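Local structure of L-amino acid deaminase (5I39) at residues 14-19 with 185-190; 54-59 with 389-394; 168-173 with 329-334. The protein binds FAD and probably catalyses the oxidative deamination of L-amino acids as a membrane-bound flavoenzyme. All blocks are in the same frame, centred on the assembly; numbering follows the deposited sequence. Where two conformers were deposited one is given.

Interaction 1. Residues 14-19 with 185-190; sequences EGRFVP and DPEVAT
Arg16 and Phe17 form the second half of a type I turn from Glu14 to Phe17 in an irregular N-terminal segment, and face the loop that leads into the helix starting at Ala189; the CA atoms of Phe17 and Glu187 are 5.9 Å apart. The ionic part is a single salt bridge, Arg16 NH1 to Glu187 OE2 at 3.0 Å, nearly straight at 165°. The oxygen lies in the guanidinium plane, yet NH1 approaches Glu187 OE2 from above the carboxylate plane, the two flat groups being almost perpendicular. A bend at chi2 (76°) sets the position of Glu187 CD. Glu187 CG packs 3.4 Å from Arg16 O. Phe17 adds apolar contact: its CE1 lies 3.8 Å from Glu187 CA, while CE2 rests over the centre of the guanidinium of its neighbour Arg16. Pro186 CG lies 3.8 Å from Arg16 NH1. Both charged groups have further partners: Arg16 NH2 donates to Ser77 O and the side chain makes a cation-pi contact with Trp344, whereas Glu187 OE1 pairs with Arg23. This buried arginine-carboxylate network joins the N-terminal segment to the loop leading into helix 189-199, beside the FAD site, with the Pro186 side chain about 5 Å from that of Gly81, an FAD-binding residue.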
loop_
_atom_site.group_PDB
_atom_site.type_symbol
_atom_site.label_atom_id
_atom_site.label_comp_id
_atom_site.label_asym_id
_atom_site.label_seq_id
_atom_site.Cartn_x
_atom_site.Cartn_y
_atom_site.Cartn_z
ATOM N N GLU A 14 -2.017 13.584 12.687
ATOM C CA GLU A 14 -2.287 15.020 13.021
ATOM C C GLU A 14 -1.130 15.942 12.605
ATOM O O GLU A 14 -1.188 16.563 11.540
ATOM C CB GLU A 14 -2.608 15.185 14.514
ATOM N N GLY A 15 -0.079 15.998 13.425
ATOM C CA GLY A 15 1.062 16.901 13.208
ATOM C C GLY A 15 1.907 16.638 11.968
ATOM O O GLY A 15 2.605 17.533 11.485
ATOM N N ARG A 16 1.860 15.408 11.465
ATOM C CA ARG A 16 2.520 15.047 10.202
ATOM C C ARG A 16 1.891 15.700 8.965
ATOM O O ARG A 16 2.586 15.955 7.985
ATOM C CB ARG A 16 2.561 13.528 10.029
ATOM C CG ARG A 16 1.207 12.843 9.872
ATOM C CD ARG A 16 1.294 11.409 10.361
ATOM N NE ARG A 16 0.028 10.683 10.260
ATOM C CZ ARG A 16 -0.398 10.008 9.192
ATOM N NH1 ARG A 16 0.324 9.946 8.067
ATOM N NH2 ARG A 16 -1.573 9.384 9.257
ATOM N N PHE A 17 0.582 15.947 9.007
ATOM C CA PHE A 17 -0.100 16.675 7.935
ATOM C C PHE A 17 0.112 18.175 8.142
ATOM O O PHE A 17 -0.024 18.676 9.261
ATOM C CB PHE A 17 -1.593 16.348 7.902
ATOM C CG PHE A 17 -1.893 14.894 7.638
ATOM C CD1 PHE A 17 -1.785 14.363 6.354
ATOM C CD2 PHE A 17 -2.291 14.054 8.675
ATOM C CE1 PHE A 17 -2.075 13.025 6.111
ATOM C CE2 PHE A 17 -2.576 12.716 8.437
ATOM C CZ PHE A 17 -2.463 12.199 7.155
ATOM N N VAL A 18 0.451 18.874 7.061
ATOM C CA VAL A 18 0.773 20.302 7.101
ATOM C C VAL A 18 -0.146 21.048 6.125
ATOM O O VAL A 18 0.107 21.062 4.917
ATOM C CB VAL A 18 2.262 20.553 6.766
ATOM C CG1 VAL A 18 2.624 22.021 6.952
ATOM C CG2 VAL A 18 3.159 19.687 7.643
ATOM N N PRO A 19 -1.229 21.670 6.641
ATOM C CA PRO A 19 -2.131 22.459 5.790
ATOM C C PRO A 19 -1.411 23.551 4.978
ATOM O O PRO A 19 -0.406 24.097 5.428
ATOM C CB PRO A 19 -3.111 23.081 6.797
ATOM C CG PRO A 19 -3.107 22.150 7.956
ATOM C CD PRO A 19 -1.722 21.586 8.031
ATOM N N ASP A 185 5.448 8.576 0.866
ATOM C CA ASP A 185 5.114 9.208 2.143
ATOM C C ASP A 185 3.594 9.274 2.297
ATOM O O ASP A 185 2.905 9.779 1.406
ATOM C CB ASP A 185 5.703 10.619 2.226
ATOM C CG ASP A 185 7.209 10.661 1.982
ATOM O OD1 ASP A 185 7.888 9.611 2.044
ATOM O OD2 ASP A 185 7.721 11.771 1.718
ATOM N N PRO A 186 3.059 8.803 3.440
ATOM C CA PRO A 186 1.603 8.715 3.582
ATOM C C PRO A 186 0.863 10.048 3.700
ATOM O O PRO A 186 -0.350 10.081 3.530
ATOM C CB PRO A 186 1.436 7.864 4.838
ATOM C CG PRO A 186 2.660 8.140 5.633
ATOM C CD PRO A 186 3.753 8.251 4.618
ATOM N N GLU A 187 1.586 11.136 3.939
ATOM C CA GLU A 187 0.975 12.458 3.953
ATOM C C GLU A 187 0.681 12.979 2.545
ATOM O O GLU A 187 -0.017 13.984 2.410
ATOM C CB GLU A 187 1.866 13.455 4.691
ATOM C CG GLU A 187 2.116 13.105 6.155
ATOM C CD GLU A 187 3.123 11.987 6.371
ATOM O OE1 GLU A 187 4.048 11.828 5.543
ATOM O OE2 GLU A 187 2.976 11.255 7.370
ATOM N N VAL A 188 1.215 12.314 1.515
ATOM C CA VAL A 188 1.136 12.808 0.137
ATOM C C VAL A 188 0.629 11.796 -0.896
ATOM O O VAL A 188 -0.251 12.133 -1.682
ATOM C CB VAL A 188 2.511 13.342 -0.338
ATOM C CG1 VAL A 188 2.423 13.895 -1.757
ATOM C CG2 VAL A 188 3.030 14.418 0.602
ATOM N N ALA A 189 1.194 10.590 -0.928
ATOM C CA ALA A 189 1.085 9.726 -2.114
ATOM C C ALA A 189 -0.346 9.474 -2.593
ATOM O O ALA A 189 -0.661 9.710 -3.757
ATOM C CB ALA A 189 1.804 8.409 -1.881
ATOM N N THR A 190 -1.209 8.994 -1.708
ATOM C CA THR A 190 -2.566 8.637 -2.131
ATOM C C THR A 190 -3.386 9.882 -2.465
ATOM O O THR A 190 -4.268 9.833 -3.320
ATOM C CB THR A 190 -3.268 7.765 -1.085
ATOM O OG1 THR A 190 -2.427 6.646 -0.804
ATOM C CG2 THR A 190 -4.615 7.257 -1.597
#

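Interaction 2. Residues 54-59 with 389-394; sequences INLVER and DLLLGK
Arg59 reaches from the end of helix 47-58 to Asp389 on helix 376-392 and holds it by charge. NH1 and NH2 both donate to the one oxygen, Arg59 NH1 to Asp389 OD1 at 3.0 Å and Arg59 NH2 to Asp389 OD1 at 2.9 Å, an end-on grip with the oxygen in the guanidinium plane. NH1 comes nearly along the C-O axis, NH2 from above the carboxylate. Asp389 OD2 accepts from Val397 N. Within its own segment, Asn55 of helix 47-58 steadies the guanidinium side-on, since Arg59 NE and NH2 both donate to Asn55 OD1, each at 2.9 Å; the four bonds fix its rotation. Helix 47-58 is the one that follows the first strand of the Rossmann-type FAD-binding fold, so this contact joins its C-terminal end to the end of the long C-terminal helix. The apolar part is small. Leu56 CD2 meets Leu391 CD2 at 4.1 Å, and Arg59 CD lies 3.6 Å from Leu392 CD1. The extended Lys394 lays its CD 3.6 Å from Arg59 NH1, and Lys394 NZ stands 4.3 Å from Arg59 NH1; this proximity of like charges would be mildly unfavourable, though the carboxylate of Asp389 may partly offset it.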
loop_
_atom_site.group_PDB
_atom_site.type_symbol
_atom_site.label_atom_id
_atom_site.label_comp_id
_atom_site.label_asym_id
_atom_site.label_seq_id
_atom_site.Cartn_x
_atom_site.Cartn_y
_atom_site.Cartn_z
ATOM N N ILE A 54 -8.647 4.627 -11.888
ATOM C CA ILE A 54 -7.775 5.188 -12.918
ATOM C C ILE A 54 -7.595 4.204 -14.079
ATOM O O ILE A 54 -7.694 4.582 -15.250
ATOM C CB ILE A 54 -6.401 5.568 -12.328
ATOM C CG1 ILE A 54 -6.541 6.799 -11.424
ATOM C CG2 ILE A 54 -5.379 5.849 -13.426
ATOM C CD1 ILE A 54 -5.389 6.994 -10.459
ATOM N N ASN A 55 -7.320 2.949 -13.743
ATOM C CA ASN A 55 -7.122 1.921 -14.754
ATOM C C ASN A 55 -8.365 1.742 -15.639
ATOM O O ASN A 55 -8.258 1.623 -16.858
ATOM C CB ASN A 55 -6.733 0.611 -14.072
ATOM C CG ASN A 55 -6.252 -0.441 -15.050
ATOM O OD1 ASN A 55 -7.052 -1.109 -15.692
ATOM N ND2 ASN A 55 -4.939 -0.603 -15.157
ATOM N N LEU A 56 -9.540 1.756 -15.016
ATOM C CA LEU A 56 -10.794 1.613 -15.755
ATOM C C LEU A 56 -11.101 2.797 -16.673
ATOM O O LEU A 56 -11.565 2.596 -17.796
ATOM C CB LEU A 56 -11.939 1.383 -14.777
ATOM C CG LEU A 56 -11.881 0.027 -14.073
ATOM C CD1 LEU A 56 -12.751 0.048 -12.829
ATOM C CD2 LEU A 56 -12.306 -1.108 -14.996
ATOM N N VAL A 57 -10.831 4.020 -16.220
ATOM C CA VAL A 57 -11.049 5.198 -17.065
ATOM C C VAL A 57 -10.139 5.159 -18.298
ATOM O O VAL A 57 -10.557 5.539 -19.391
ATOM C CB VAL A 57 -10.886 6.515 -16.273
ATOM C CG1 VAL A 57 -10.828 7.727 -17.196
ATOM C CG2 VAL A 57 -12.025 6.671 -15.281
ATOM N N GLU A 58 -8.915 4.667 -18.144
ATOM C CA GLU A 58 -8.022 4.492 -19.294
ATOM C C GLU A 58 -8.571 3.528 -20.347
ATOM O O GLU A 58 -8.221 3.636 -21.517
ATOM C CB GLU A 58 -6.656 4.013 -18.836
ATOM C CG GLU A 58 -5.878 5.080 -18.092
ATOM C CD GLU A 58 -4.618 4.560 -17.442
ATOM O OE1 GLU A 58 -4.450 3.326 -17.330
ATOM O OE2 GLU A 58 -3.791 5.400 -17.029
ATOM N N ARG A 59 -9.422 2.591 -19.920
ATOM C CA ARG A 59 -10.115 1.665 -20.818
ATOM C C ARG A 59 -11.414 2.223 -21.419
ATOM O O ARG A 59 -12.126 1.505 -22.118
ATOM C CB ARG A 59 -10.406 0.356 -20.083
ATOM C CG ARG A 59 -9.168 -0.311 -19.529
ATOM C CD ARG A 59 -9.496 -1.645 -18.893
ATOM N NE ARG A 59 -8.390 -2.109 -18.053
ATOM C CZ ARG A 59 -7.990 -3.375 -17.892
ATOM N NH1 ARG A 59 -8.568 -4.392 -18.537
ATOM N NH2 ARG A 59 -6.977 -3.628 -17.071
ATOM N N ASP A 389 -8.994 -6.388 -15.178
ATOM C CA ASP A 389 -8.965 -7.561 -16.061
ATOM C C ASP A 389 -10.024 -8.579 -15.643
ATOM O O ASP A 389 -10.764 -9.099 -16.481
ATOM C CB ASP A 389 -7.597 -8.257 -16.040
ATOM C CG ASP A 389 -6.477 -7.426 -16.648
ATOM O OD1 ASP A 389 -6.751 -6.461 -17.388
ATOM O OD2 ASP A 389 -5.307 -7.771 -16.379
ATOM N N LEU A 390 -10.093 -8.864 -14.346
ATOM C CA LEU A 390 -11.072 -9.821 -13.828
ATOM C C LEU A 390 -12.499 -9.331 -14.021
ATOM O O LEU A 390 -13.369 -10.100 -14.431
ATOM C CB LEU A 390 -10.814 -10.120 -12.354
ATOM C CG LEU A 390 -9.528 -10.887 -12.039
ATOM C CD1 LEU A 390 -9.347 -10.984 -10.534
ATOM C CD2 LEU A 390 -9.524 -12.273 -12.656
ATOM N N LEU A 391 -12.735 -8.050 -13.755
ATOM C CA LEU A 391 -14.059 -7.460 -13.950
ATOM C C LEU A 391 -14.531 -7.601 -15.394
ATOM O O LEU A 391 -15.686 -7.935 -15.650
ATOM C CB LEU A 391 -14.037 -5.979 -13.564
ATOM C CG LEU A 391 -15.347 -5.193 -13.720
ATOM C CD1 LEU A 391 -16.428 -5.724 -12.786
ATOM C CD2 LEU A 391 -15.101 -3.712 -13.482
ATOM N N LEU A 392 -13.620 -7.349 -16.326
ATOM C CA LEU A 392 -13.955 -7.271 -17.741
ATOM C C LEU A 392 -13.773 -8.588 -18.495
ATOM O O LEU A 392 -14.111 -8.668 -19.676
ATOM C CB LEU A 392 -13.140 -6.146 -18.389
ATOM C CG LEU A 392 -13.360 -4.762 -17.754
ATOM C CD1 LEU A 392 -12.394 -3.740 -18.330
ATOM C CD2 LEU A 392 -14.795 -4.271 -17.901
ATOM N N GLY A 393 -13.268 -9.623 -17.825
ATOM C CA GLY A 393 -13.032 -10.914 -18.469
ATOM C C GLY A 393 -11.869 -10.938 -19.443
ATOM O O GLY A 393 -11.835 -11.787 -20.336
ATOM N N LYS A 394 -10.919 -10.020 -19.266
ATOM C CA LYS A 394 -9.731 -9.938 -20.110
ATOM C C LYS A 394 -8.717 -10.975 -19.652
ATOM O O LYS A 394 -8.684 -11.343 -18.479
ATOM C CB LYS A 394 -9.113 -8.534 -20.012
ATOM C CG LYS A 394 -8.020 -8.236 -21.031
ATOM C CD LYS A 394 -7.406 -6.862 -20.813
ATOM C CE LYS A 394 -6.249 -6.604 -21.765
ATOM N NZ LYS A 394 -5.569 -5.316 -21.463
#

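Interaction 3. Residues 168-173 with 329-334. With EDO (1,2-ethanediol), chain G.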
loop_
_atom_site.group_PDB
_atom_site.type_symbol
_atom_site.label_atom_id
_atom_site.label_comp_id
_atom_site.label_asym_id
_atom_site.label_seq_id
_atom_site.Cartn_x
_atom_site.Cartn_y
_atom_site.Cartn_z
ATOM N N ALA A 168 26.361 4.340 12.400
ATOM C CA ALA A 168 25.838 3.272 13.249
ATOM C C ALA A 168 26.809 2.963 14.383
ATOM O O ALA A 168 28.023 2.940 14.173
ATOM C CB ALA A 168 25.595 2.017 12.430
ATOM N N THR A 169 26.270 2.733 15.577
ATOM C CA THR A 169 27.050 2.360 16.753
ATOM C C THR A 169 27.581 0.930 16.641
ATOM O O THR A 169 28.708 0.635 17.027
ATOM C CB THR A 169 26.165 2.477 18.010
ATOM O OG1 THR A 169 25.673 3.819 18.116
ATOM C CG2 THR A 169 26.933 2.121 19.273
ATOM N N THR A 170 26.735 0.042 16.122
ATOM C CA THR A 170 27.059 -1.378 16.009
ATOM C C THR A 170 27.794 -1.634 14.697
ATOM O O THR A 170 27.440 -1.076 13.655
ATOM C CB THR A 170 25.785 -2.240 16.088
ATOM O OG1 THR A 170 25.102 -1.964 17.317
ATOM C CG2 THR A 170 26.096 -3.736 16.008
ATOM N N ASP A 171 28.810 -2.491 14.761
ATOM C CA ASP A 171 29.606 -2.856 13.594
ATOM C C ASP A 171 28.887 -3.952 12.804
ATOM O O ASP A 171 29.235 -5.134 12.875
ATOM C CB ASP A 171 31.012 -3.293 14.039
ATOM C CG ASP A 171 32.014 -3.351 12.890
ATOM O OD1 ASP A 171 31.785 -2.723 11.833
ATOM O OD2 ASP A 171 33.056 -4.019 13.061
ATOM N N TRP A 172 27.865 -3.544 12.054
ATOM C CA TRP A 172 27.078 -4.470 11.239
ATOM C C TRP A 172 27.958 -4.961 10.091
ATOM O O TRP A 172 28.666 -4.170 9.471
ATOM C CB TRP A 172 25.814 -3.801 10.690
ATOM C CG TRP A 172 24.944 -3.180 11.748
ATOM C CD1 TRP A 172 24.775 -1.851 11.989
ATOM C CD2 TRP A 172 24.151 -3.869 12.719
ATOM N NE1 TRP A 172 23.915 -1.664 13.046
ATOM C CE2 TRP A 172 23.514 -2.889 13.512
ATOM C CE3 TRP A 172 23.914 -5.220 12.998
ATOM C CZ2 TRP A 172 22.654 -3.217 14.566
ATOM C CZ3 TRP A 172 23.053 -5.547 14.042
ATOM C CH2 TRP A 172 22.435 -4.548 14.814
ATOM N N LYS A 173 27.917 -6.264 9.834
ATOM C CA LYS A 173 28.851 -6.923 8.909
ATOM C C LYS A 173 28.261 -7.352 7.569
ATOM O O LYS A 173 28.998 -7.477 6.594
ATOM C CB LYS A 173 29.465 -8.155 9.586
ATOM C CG LYS A 173 30.326 -7.841 10.799
ATOM C CD LYS A 173 31.616 -7.134 10.412
ATOM C CE LYS A 173 32.565 -7.011 11.588
ATOM N NZ LYS A 173 33.874 -6.413 11.210
ATOM N N LYS A 329 17.945 6.052 18.588
ATOM C CA LYS A 329 18.941 7.083 18.878
ATOM C C LYS A 329 20.252 6.513 19.417
ATOM O O LYS A 329 21.320 7.050 19.128
ATOM C CB LYS A 329 18.366 8.106 19.860
ATOM C CG LYS A 329 17.264 8.953 19.248
ATOM C CD LYS A 329 16.456 9.690 20.298
ATOM C CE LYS A 329 15.294 10.429 19.658
ATOM N NZ LYS A 329 14.448 11.121 20.658
ATOM N N ALA A 330 20.172 5.432 20.189
ATOM C CA ALA A 330 21.375 4.748 20.674
ATOM C C ALA A 330 22.168 4.132 19.517
ATOM O O ALA A 330 23.393 4.190 19.502
ATOM C CB ALA A 330 21.013 3.680 21.692
ATOM N N GLU A 331 21.461 3.559 18.546
ATOM C CA GLU A 331 22.110 2.937 17.392
ATOM C C GLU A 331 22.590 3.963 16.365
ATOM O O GLU A 331 23.630 3.768 15.737
ATOM C CB GLU A 331 21.180 1.911 16.742
ATOM C CG GLU A 331 21.795 1.123 15.585
ATOM C CD GLU A 331 23.102 0.428 15.934
ATOM O OE1 GLU A 331 23.264 -0.033 17.086
ATOM O OE2 GLU A 331 23.978 0.342 15.050
ATOM N N PHE A 332 21.820 5.036 16.191
ATOM C CA PHE A 332 22.161 6.128 15.279
ATOM C C PHE A 332 22.043 7.461 16.018
ATOM O O PHE A 332 20.987 8.103 15.982
ATOM C CB PHE A 332 21.245 6.104 14.051
ATOM C CG PHE A 332 21.596 5.033 13.061
ATOM C CD1 PHE A 332 22.557 5.265 12.083
ATOM C CD2 PHE A 332 20.976 3.790 13.109
ATOM C CE1 PHE A 332 22.890 4.277 11.168
ATOM C CE2 PHE A 332 21.309 2.798 12.198
ATOM C CZ PHE A 332 22.266 3.042 11.228
ATOM N N PRO A 333 23.133 7.886 16.697
ATOM C CA PRO A 333 23.141 9.165 17.425
ATOM C C PRO A 333 22.839 10.401 16.576
ATOM O O PRO A 333 22.499 11.443 17.130
ATOM C CB PRO A 333 24.558 9.228 18.006
ATOM C CG PRO A 333 24.969 7.803 18.140
ATOM C CD PRO A 333 24.368 7.118 16.950
ATOM N N ALA A 334 22.927 10.279 15.250
ATOM C CA ALA A 334 22.413 11.308 14.338
ATOM C C ALA A 334 20.968 11.736 14.633
ATOM O O ALA A 334 20.603 12.869 14.341
ATOM C CB ALA A 334 22.522 10.834 12.897
HETATM C C1 EDO G . 12.435 9.398 23.144
HETATM O O1 EDO G . 13.673 9.216 22.453
HETATM C C2 EDO G . 12.436 10.733 23.885
HETATM O O2 EDO G . 12.680 11.841 23.006
#
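Glu331, in the last turn of helix 318-331, accepts three hydrogen bonds from the loop 168-173 with its carboxylate. OE1 accepts from the hydroxyl of Thr170, Thr170 OG1 to Glu331 OE1 being 2.7 Å, on the syn side of the carboxylate. OE2 has two donors arriving from opposite faces of its plane: Thr170 N at 3.0 Å from Glu331 OE2, syn and fairly straight at 161°, and Trp172 NE1 at 2.8 Å from Glu331 OE2, well above the plane and more bent, at 138°. Three bonds therefore grip the buried carboxylate, which should favour its charged form. The carbonyls of Ala330 and Glu331 each accept a bond from Thr169. Thr169 N donates to Glu331 O at 2.8 Å, and Thr169 OG1 donates to Ala330 O at 2.7 Å, in the carbonyl plane. On the helix, Lys329 NZ donates to a 1,2-ethanediol, probably from the crystallisation liquor, at O1, 2.7 Å away. Apolar contact accompanies the bonds between loop and helix: Ala168 CA lies over one face of the Phe332 ring in a CH-pi contact, offset toward the rim, and Ala168 CB is 3.7 Å from Phe332 CZ. Thr170 CG2 covers the centre of one face of the Trp172 ring. Through the Glu331 and Thr169 bonds the loop, which links helix 158-164 to strand 175-178, is tied to the end of helix 318-331, and Trp172, Glu331 and Phe332 all rest on Leu279 of strand 276-279.

Overall arrangement
The three contacts are separate: the nearest atoms of interactions 1 and 2 are about 8 Å apart, those of 1 and 3 about 16 Å, and those of 2 and 3 about 35 Å. Interactions 2 and 3 lie on opposite sides of the chain's centre, with interaction 1 nearer to it. Interaction 1 lies closer to the cofactor than interaction 2, the Pro186 side chain being about 8 Å from FAD, against about 13 Å for that of Leu56. Helix 189-199 begins within interaction 1, and three of its residues touch Ile54 in the helix of interaction 2. The centre of interaction 3 is about 29 Å from that of the chain; its Phe332 side chain lies about 11 Å from that of the FAD-binding Tyr80.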